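Local coordinates for 2-keto-3-deoxy-D-arabinonate dehydratase (PDB 2Q18) that catalyses the dehydration of 2-dehydro-3-deoxy-D-arabinonate to 2,5-dioxopentanoate in a pentose oxidation pathway, using magnesium or calcium, at the interface of chains A and B. Residues are numbered along the deposited sequence; one frame, centred on the assembly and turned at random. Chains: chain A/B, 2-keto-3-deoxy-D-arabinonate dehydratase.

The interface of chains A and B. Residues chain A 47-49; chain B 47-49.
A:Arg47 carries its side chain obliquely across B:Thr49 where strand 45-49 of each chain pairs antiparallel with its twin across a two-fold axis. A:Arg47 CB starts 3.8 Å from the hydroxyl OG1 of B:Thr49. With CG anti to the backbone N (chi1 176°) and the chain extended as far as NE, CG and then CD of A:Arg47 pass the same oxygen, CD at 3.4 Å from B:Thr49 OG1. The guanidinium then turns at its last rotatable bond (chi4 -93°), aiming A:Arg47 NH2, edge on, at the hydroxyl OG1 of B:Thr49, to which it donates at 2.9 Å in a moderately bent bond (155° at H). That acceptor lies almost in the guanidinium plane, and CB of B:Thr49 also sits at its edge. NH2 further touches the methyl CG2 of B:Thr49. Beneath this, B:Thr49 N donates to the carbonyl O of A:Arg47 at 3.1 Å, and water 1 links A:Arg47 N to B:Thr49 O. All these contacts recur with the chains exchanged. On one face of the ladder the methyls A:Thr49 CG2 and B:Thr49 CG2 meet at 4.0 Å, between the arginines; on the other, the CG1 methyls of A:Val48 and B:Val48 touch at 3.8 Å. An alanine in place of A:Arg47 would probably leave the B:Thr49 hydroxyl without its guanidinium donor and open a gap beside it. The patch pairs the two strands edge to edge across the subunit boundary, and so probably contributes to assembly of the homotetramer.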
loop_
_atom_site.group_PDB
_atom_site.type_symbol
_atom_site.label_atom_id
_atom_site.label_comp_id
_atom_site.label_asym_id
_atom_site.label_seq_id
_atom_site.Cartn_x
_atom_site.Cartn_y
_atom_site.Cartn_z
ATOM N N ARG A 47 8.978 -17.097 20.433
ATOM C CA ARG A 47 10.016 -18.116 20.409
ATOM C C ARG A 47 9.608 -19.222 19.447
ATOM O O ARG A 47 8.492 -19.747 19.523
ATOM C CB ARG A 47 10.280 -18.691 21.807
ATOM C CG ARG A 47 11.298 -19.835 21.802
ATOM C CD ARG A 47 11.622 -20.342 23.195
ATOM N NE ARG A 47 12.688 -21.344 23.158
ATOM C CZ ARG A 47 12.494 -22.660 23.084
ATOM N NH1 ARG A 47 13.539 -23.479 23.053
ATOM N NH2 ARG A 47 11.263 -23.163 23.043
ATOM N N VAL A 48 10.517 -19.555 18.538
ATOM C CA VAL A 48 10.283 -20.606 17.561
ATOM C C VAL A 48 11.235 -21.782 17.759
ATOM O O VAL A 48 12.361 -21.618 18.236
ATOM C CB VAL A 48 10.387 -20.093 16.088
ATOM C CG1 VAL A 48 9.221 -19.177 15.755
ATOM C CG2 VAL A 48 11.719 -19.390 15.834
ATOM N N THR A 49 10.756 -22.966 17.405
ATOM C CA THR A 49 11.590 -24.155 17.328
ATOM C C THR A 49 11.572 -24.607 15.871
ATOM O O THR A 49 10.690 -24.207 15.102
ATOM C CB THR A 49 11.073 -25.282 18.256
ATOM O OG1 THR A 49 9.748 -25.659 17.864
ATOM C CG2 THR A 49 11.048 -24.818 19.711
ATOM N N ARG B 47 6.667 -23.428 14.039
ATOM C CA ARG B 47 6.206 -23.904 15.334
ATOM C C ARG B 47 6.668 -22.937 16.414
ATOM O O ARG B 47 7.849 -22.581 16.483
ATOM C CB ARG B 47 6.711 -25.322 15.631
ATOM C CG ARG B 47 6.325 -25.815 17.029
ATOM C CD ARG B 47 6.751 -27.248 17.287
ATOM N NE ARG B 47 6.255 -27.723 18.580
ATOM C CZ ARG B 47 6.934 -27.664 19.723
ATOM N NH1 ARG B 47 6.383 -28.123 20.841
ATOM N NH2 ARG B 47 8.162 -27.154 19.758
ATOM N N VAL B 48 5.722 -22.509 17.242
ATOM C CA VAL B 48 6.009 -21.596 18.337
ATOM C C VAL B 48 5.763 -22.248 19.694
ATOM O O VAL B 48 4.916 -23.134 19.831
ATOM C CB VAL B 48 5.193 -20.266 18.242
ATOM C CG1 VAL B 48 5.679 -19.420 17.076
ATOM C CG2 VAL B 48 3.695 -20.537 18.128
ATOM N N THR B 49 6.530 -21.809 20.683
ATOM C CA THR B 49 6.292 -22.164 22.073
ATOM C C THR B 49 5.983 -20.864 22.808
ATOM O O THR B 49 6.289 -19.775 22.310
ATOM C CB THR B 49 7.516 -22.871 22.704
ATOM O OG1 THR B 49 8.649 -21.995 22.671
ATOM C CG2 THR B 49 7.857 -24.151 21.943
HETATM O O HOH W 1 7.082 -17.009 22.707
HETATM O O HOH W 2 9.022 -24.707 12.777
#